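Local coordinates for uncharacterized protein (Bacteroides ovatus, PDB 3P02) that is of unknown function but probably pairs an E-set-like N-terminal beta domain with a second beta domain built on an antiparallel sheet, at residues Phe59-Asp64 with Trp122-Lys127; Tyr90-Glu95 with Ala105-Glu110. All coordinates share one frame; numbering follows the deposited sequence. Where two conformers were deposited one is given.

Contact 1: Phe59-Asp64 with Trp122-Lys127; sequences FSLRDD and WALPLK. With EDO (1,2-ethanediol), chain E.
Phe59 opens the pairing with its backbone: its CA-H points at Lys127 O, CA to O 3.4 Å, while its ring, on the same side of the sheet as Leu61 and Leu126, packs on Leu107 of strand 104-112. At Ser60 the two strands form an antiparallel hydrogen-bonded pair. Ser60 N donates to Lys127 O, and Lys127 N returns a bond to Ser60 O at 2.9 Å. A water donates to Lys127 O and also bonds Ser60 OG, so that carbonyl has two polar partners. Leu61 faces Leu126 as a non-hydrogen-bonded pair. Its CG stands anti to the backbone N (chi1 171°), and its CD1 lies against Pro125 CD at 3.7 Å and Leu124 CD1 at 3.8 Å; the Leu61 side chain and the proline ring run side by side. Just past the strand, Arg62 N still donates to Pro125 O at 2.9 Å, nearly straight at the hydrogen (169°). The side chain of Arg62 then runs alongside that of Lys127. A bend at chi2 (56°) sets Arg62 CD beside the extended lysine chain, 3.9 Å from Lys127 CD. The guanidinium forms a side-on salt bridge with Asp64 through two hydrogen bonds, NE to OD1 and NH2 to OD2, with the carboxylate oxygens close to the guanidinium plane. Lys127 NZ, 3.9 Å from Arg62 NH1, bonds Tyr136 O and, weakly, the O1 of an ethanediol that is probably from the crystallisation liquor. The aliphatic parts of Arg62 and Lys127 thus lie together and bring two like charges close, and the repulsion is probably eased because Asp64 balances the arginine while the carbonyl of Tyr136 takes up the ammonium group.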
loop_
_atom_site.group_PDB
_atom_site.type_symbol
_atom_site.label_atom_id
_atom_site.label_comp_id
_atom_site.label_asym_id
_atom_site.label_seq_id
_atom_site.Cartn_x
_atom_site.Cartn_y
_atom_site.Cartn_z
ATOM N N PHE A 59 6.231 24.816 3.458
ATOM C CA PHE A 59 5.976 23.494 2.880
ATOM C C PHE A 59 4.730 23.586 2.065
ATOM O O PHE A 59 3.727 24.144 2.523
ATOM C CB PHE A 59 5.805 22.444 3.982
ATOM C CG PHE A 59 6.962 22.392 4.941
ATOM C CD1 PHE A 59 8.119 21.694 4.619
ATOM C CD2 PHE A 59 6.882 23.004 6.183
ATOM C CE1 PHE A 59 9.176 21.612 5.527
ATOM C CE2 PHE A 59 7.955 22.955 7.073
ATOM C CZ PHE A 59 9.098 22.263 6.738
ATOM N N SER A 60 4.762 23.032 0.872
ATOM C CA SER A 60 3.579 23.105 0.050
ATOM C C SER A 60 3.432 21.884 -0.782
ATOM O O SER A 60 4.415 21.215 -1.119
ATOM C CB SER A 60 3.644 24.329 -0.861
ATOM O OG SER A 60 4.653 24.175 -1.846
ATOM N N LEU A 61 2.184 21.629 -1.170
ATOM C CA LEU A 61 1.866 20.606 -2.133
ATOM C C LEU A 61 2.500 21.058 -3.448
ATOM O O LEU A 61 2.307 22.217 -3.851
ATOM C CB LEU A 61 0.343 20.510 -2.229
ATOM C CG LEU A 61 -0.202 19.635 -3.340
ATOM C CD1 LEU A 61 -0.086 18.178 -2.960
ATOM C CD2 LEU A 61 -1.647 20.000 -3.624
ATOM N N ARG A 62 3.318 20.202 -4.073
ATOM C CA ARG A 62 4.019 20.573 -5.306
ATOM C C ARG A 62 3.199 20.060 -6.505
ATOM O O ARG A 62 3.146 18.862 -6.787
ATOM C CB ARG A 62 5.453 20.036 -5.230
ATOM C CG ARG A 62 6.372 20.573 -6.291
ATOM C CD ARG A 62 6.485 22.090 -6.353
ATOM N NE ARG A 62 6.952 22.386 -7.710
ATOM C CZ ARG A 62 7.469 23.539 -8.117
ATOM N NH1 ARG A 62 7.659 24.541 -7.251
ATOM N NH2 ARG A 62 7.830 23.697 -9.390
ATOM N N ASP A 63 2.517 21.003 -7.180
ATOM C CA ASP A 63 1.541 20.743 -8.237
ATOM C C ASP A 63 2.100 20.095 -9.531
ATOM O O ASP A 63 1.317 19.519 -10.283
ATOM C CB ASP A 63 0.807 22.052 -8.563
ATOM C CG ASP A 63 0.028 22.611 -7.373
ATOM O OD1 ASP A 63 -0.596 21.812 -6.643
ATOM O OD2 ASP A 63 0.043 23.849 -7.178
ATOM N N ASP A 64 3.436 20.167 -9.796
ATOM C CA ASP A 64 3.962 19.577 -11.055
ATOM C C ASP A 64 4.749 18.257 -10.901
ATOM O O ASP A 64 5.139 17.644 -11.904
ATOM C CB ASP A 64 4.912 20.593 -11.727
ATOM C CG ASP A 64 6.123 20.960 -10.876
ATOM O OD1 ASP A 64 6.149 20.572 -9.683
ATOM O OD2 ASP A 64 6.957 21.763 -11.344
ATOM N N TRP A 122 -1.814 6.250 -4.386
ATOM C CA TRP A 122 -1.913 7.661 -4.025
ATOM C C TRP A 122 -0.566 8.217 -3.639
ATOM O O TRP A 122 0.252 7.512 -3.029
ATOM C CB TRP A 122 -2.899 7.825 -2.851
ATOM C CG TRP A 122 -4.261 7.278 -3.158
ATOM C CD1 TRP A 122 -4.758 6.057 -2.800
ATOM C CD2 TRP A 122 -5.283 7.924 -3.930
ATOM N NE1 TRP A 122 -6.029 5.896 -3.311
ATOM C CE2 TRP A 122 -6.380 7.032 -4.003
ATOM C CE3 TRP A 122 -5.368 9.169 -4.596
ATOM C CZ2 TRP A 122 -7.561 7.353 -4.680
ATOM C CZ3 TRP A 122 -6.536 9.487 -5.287
ATOM C CH2 TRP A 122 -7.614 8.584 -5.329
ATOM N N ALA A 123 -0.355 9.496 -3.902
ATOM C CA ALA A 123 0.910 10.089 -3.490
ATOM C C ALA A 123 0.729 11.534 -3.086
ATOM O O ALA A 123 -0.100 12.246 -3.635
ATOM C CB ALA A 123 1.951 9.968 -4.615
ATOM N N LEU A 124 1.560 11.975 -2.149
ATOM C CA LEU A 124 1.559 13.340 -1.651
ATOM C C LEU A 124 2.941 13.976 -1.946
ATOM O O LEU A 124 3.936 13.616 -1.303
ATOM C CB LEU A 124 1.236 13.351 -0.137
ATOM C CG LEU A 124 1.303 14.709 0.553
ATOM C CD1 LEU A 124 0.310 15.723 -0.076
ATOM C CD2 LEU A 124 1.079 14.566 2.076
ATOM N N PRO A 125 2.994 14.857 -2.975
ATOM C CA PRO A 125 4.268 15.484 -3.352
ATOM C C PRO A 125 4.454 16.802 -2.592
ATOM O O PRO A 125 3.594 17.675 -2.655
ATOM C CB PRO A 125 4.097 15.684 -4.872
ATOM C CG PRO A 125 2.624 15.988 -5.048
ATOM C CD PRO A 125 1.896 15.252 -3.892
ATOM N N LEU A 126 5.544 16.935 -1.831
ATOM C CA LEU A 126 5.752 18.111 -0.984
ATOM C C LEU A 126 7.057 18.767 -1.244
ATOM O O LEU A 126 8.057 18.058 -1.313
ATOM C CB LEU A 126 5.758 17.685 0.509
ATOM C CG LEU A 126 4.574 16.906 0.997
ATOM C CD1 LEU A 126 4.813 16.436 2.414
ATOM C CD2 LEU A 126 3.335 17.763 0.953
ATOM N N LYS A 127 7.086 20.095 -1.284
ATOM C CA LYS A 127 8.360 20.777 -1.465
ATOM C C LYS A 127 8.609 21.717 -0.299
ATOM O O LYS A 127 7.677 22.336 0.198
ATOM C CB LYS A 127 8.373 21.570 -2.797
ATOM C CG LYS A 127 9.718 22.271 -3.064
ATOM C CD LYS A 127 9.808 22.901 -4.441
ATOM C CE LYS A 127 11.178 23.493 -4.644
ATOM N NZ LYS A 127 11.282 24.221 -5.949
HETATM C C1 EDO E . 9.322 26.794 -5.348
HETATM O O1 EDO E . 10.523 27.032 -6.083
HETATM C C2 EDO E . 8.583 28.093 -5.067
HETATM O O2 EDO E . 7.450 27.800 -4.241
HETATM O O HOH W 1 7.163 25.140 -0.433
#

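Contact 2: Tyr90-Glu95 with Ala105-Glu110; sequences YSFPKE and ALLPIE
Ser91 and Glu110 carry the one antiparallel hydrogen-bonded pair of this contact, their CA atoms 5.2 Å apart. Ser91 N donates to Glu110 O at 3.0 Å, bent to 142° at the hydrogen, and Glu110 N answers to Ser91 O at 2.9 Å. The CA-H of Tyr90 adds a third approach, CA to Glu110 O being 3.2 Å. In the conformer given, one of two, Ser91 OG lies by Glu110 CB at 3.7 Å. A water within bonding distance of that hydroxyl donates to the Glu110 carboxylate.

Beyond this pair the contact turns apolar. Phe92 CB meets Ile109 CG1 at 3.9 Å, but CG lies between the backbone N and the carbonyl carbon (chi1 65°), which starts the ring away from Ile109 and toward Phe59 and Leu126, on which it packs. One ring face carries Lys94 NZ, 3.2 Å above the plane and offset toward the rim. Pro93 brings CD to 3.4 Å from Pro108 O; it slides past Leu107, whose CD1 touches both CG and CD of the Pro93 ring, and crosses the Pro108 ring at about a right angle. An alanine at Pro93 would probably open a gap beside Leu107 CD1 and Pro108 CD, since the CG and CD that fill it would be gone.

Strand 36-45 bonds the other edge of strand 104-112, Leu41 with Leu107 and Tyr39 with Ile109; strand 90-91 is an outermost strand of this four-stranded sheet within the chain. Ile109, on strand 104-112, packs on Leu124 and Leu126 of strand 122-130.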
loop_
_atom_site.group_PDB
_atom_site.type_symbol
_atom_site.label_atom_id
_atom_site.label_comp_id
_atom_site.label_asym_id
_atom_site.label_seq_id
_atom_site.Cartn_x
_atom_site.Cartn_y
_atom_site.Cartn_z
ATOM N N TYR A 90 -5.204 14.293 4.528
ATOM C CA TYR A 90 -4.003 14.635 5.269
ATOM C C TYR A 90 -4.046 16.056 5.775
ATOM O O TYR A 90 -4.852 16.879 5.319
ATOM C CB TYR A 90 -2.724 14.445 4.372
ATOM C CG TYR A 90 -2.685 15.380 3.177
ATOM C CD1 TYR A 90 -2.234 16.699 3.307
ATOM C CD2 TYR A 90 -3.203 14.986 1.947
ATOM C CE1 TYR A 90 -2.276 17.587 2.227
ATOM C CE2 TYR A 90 -3.236 15.862 0.860
ATOM C CZ TYR A 90 -2.780 17.164 1.008
ATOM O OH TYR A 90 -2.851 18.027 -0.053
ATOM N N SER A 91 -3.113 16.355 6.689
ATOM C CA SER A 91 -2.880 17.719 7.148
ATOM C C SER A 91 -1.431 17.882 7.561
ATOM O O SER A 91 -0.816 16.974 8.118
ATOM C CB SER A 91 -3.825 18.133 8.269
ATOM O OG SER A 91 -3.484 17.543 9.509
ATOM N N PHE A 92 -0.878 19.046 7.255
ATOM C CA PHE A 92 0.496 19.339 7.649
ATOM C C PHE A 92 0.645 20.847 7.803
ATOM O O PHE A 92 -0.017 21.592 7.082
ATOM C CB PHE A 92 1.541 18.742 6.684
ATOM C CG PHE A 92 1.534 19.295 5.283
ATOM C CD1 PHE A 92 2.197 20.483 4.981
ATOM C CD2 PHE A 92 0.903 18.616 4.253
ATOM C CE1 PHE A 92 2.214 20.981 3.676
ATOM C CE2 PHE A 92 0.906 19.128 2.951
ATOM C CZ PHE A 92 1.558 20.305 2.667
ATOM N N PRO A 93 1.494 21.330 8.719
ATOM C CA PRO A 93 1.645 22.792 8.850
ATOM C C PRO A 93 2.348 23.371 7.617
ATOM O O PRO A 93 3.289 22.758 7.083
ATOM C CB PRO A 93 2.474 22.957 10.125
ATOM C CG PRO A 93 3.227 21.679 10.250
ATOM C CD PRO A 93 2.322 20.601 9.707
ATOM N N LYS A 94 1.894 24.541 7.151
ATOM C CA LYS A 94 2.458 25.172 5.955
ATOM C C LYS A 94 3.772 25.878 6.256
ATOM O O LYS A 94 4.520 26.181 5.337
ATOM C CB LYS A 94 1.470 26.155 5.307
ATOM C CG LYS A 94 0.139 25.513 4.900
ATOM C CD LYS A 94 0.252 24.250 3.992
ATOM C CE LYS A 94 -0.642 23.155 4.535
ATOM N NZ LYS A 94 -1.006 22.127 3.527
ATOM N N GLU A 95 4.050 26.135 7.534
ATOM C CA GLU A 95 5.263 26.821 7.962
ATOM C C GLU A 95 5.809 26.277 9.250
ATOM O O GLU A 95 5.069 25.781 10.096
ATOM C CB GLU A 95 5.018 28.328 8.151
ATOM C CG GLU A 95 4.860 29.089 6.848
ATOM C CD GLU A 95 4.549 30.560 7.028
ATOM O OE1 GLU A 95 4.355 30.993 8.187
ATOM O OE2 GLU A 95 4.510 31.284 6.009
ATOM N N ALA A 105 14.956 19.468 11.512
ATOM C CA ALA A 105 13.562 19.744 11.841
ATOM C C ALA A 105 12.707 18.594 11.355
ATOM O O ALA A 105 13.207 17.699 10.671
ATOM C CB ALA A 105 13.106 21.055 11.209
ATOM N N LEU A 106 11.435 18.583 11.760
ATOM C CA LEU A 106 10.498 17.547 11.340
ATOM C C LEU A 106 9.213 18.156 10.849
ATOM O O LEU A 106 8.696 19.084 11.468
ATOM C CB LEU A 106 10.192 16.617 12.519
ATOM C CG LEU A 106 11.300 15.622 12.885
ATOM C CD1 LEU A 106 10.946 14.937 14.156
ATOM C CD2 LEU A 106 11.514 14.571 11.772
ATOM N N LEU A 107 8.711 17.640 9.739
ATOM C CA LEU A 107 7.427 18.045 9.226
ATOM C C LEU A 107 6.443 16.948 9.590
ATOM O O LEU A 107 6.525 15.864 9.012
ATOM C CB LEU A 107 7.433 18.308 7.713
ATOM C CG LEU A 107 6.050 18.679 7.105
ATOM C CD1 LEU A 107 5.506 19.974 7.697
ATOM C CD2 LEU A 107 6.145 18.798 5.603
ATOM N N PRO A 108 5.560 17.176 10.570
ATOM C CA PRO A 108 4.592 16.113 10.907
ATOM C C PRO A 108 3.403 16.157 9.955
ATOM O O PRO A 108 2.731 17.192 9.821
ATOM C CB PRO A 108 4.204 16.401 12.357
ATOM C CG PRO A 108 4.594 17.891 12.604
ATOM C CD PRO A 108 5.377 18.389 11.405
ATOM N N ILE A 109 3.161 15.026 9.269
ATOM C CA ILE A 109 2.033 14.902 8.354
ATOM C C ILE A 109 1.030 13.943 8.968
ATOM O O ILE A 109 1.338 12.756 9.107
ATOM C CB ILE A 109 2.443 14.450 6.932
ATOM C CG1 ILE A 109 3.526 15.400 6.350
ATOM C CG2 ILE A 109 1.202 14.390 6.017
ATOM C CD1 ILE A 109 4.659 14.753 5.767
ATOM N N GLU A 110 -0.171 14.451 9.302
ATOM C CA GLU A 110 -1.213 13.607 9.874
ATOM C C GLU A 110 -2.041 13.009 8.762
ATOM O O GLU A 110 -2.715 13.740 8.039
ATOM C CB GLU A 110 -2.097 14.402 10.835
ATOM C CG GLU A 110 -1.345 14.826 12.097
ATOM C CD GLU A 110 -2.143 15.565 13.158
ATOM O OE1 GLU A 110 -3.333 15.871 12.912
ATOM O OE2 GLU A 110 -1.577 15.833 14.244
HETATM O O HOH W 2 -5.298 15.573 11.274
#

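Overall arrangement
The centres of the two contacts lie about 12 Å apart, on the same side of the chain's centre and in the N-terminal, probably E-set-like, part of the chain. Contact 1 joins strands 55-61 and 122-130 of a mixed sheet; contact 2 joins 90-91 and 104-112 of a separate antiparallel sheet. In sequence, both segments of contact 2 fall between those of contact 1. The sheets meet through apolar side chains, with Phe59 CD1 3.6 Å from Leu107 CD2. Segment 90-95 crosses from the antiparallel sheet to the mixed one, where Phe59 N probably bonds Lys94 O. This is consistent with a beta-sandwich whose two sheets share one hydrophobic interior.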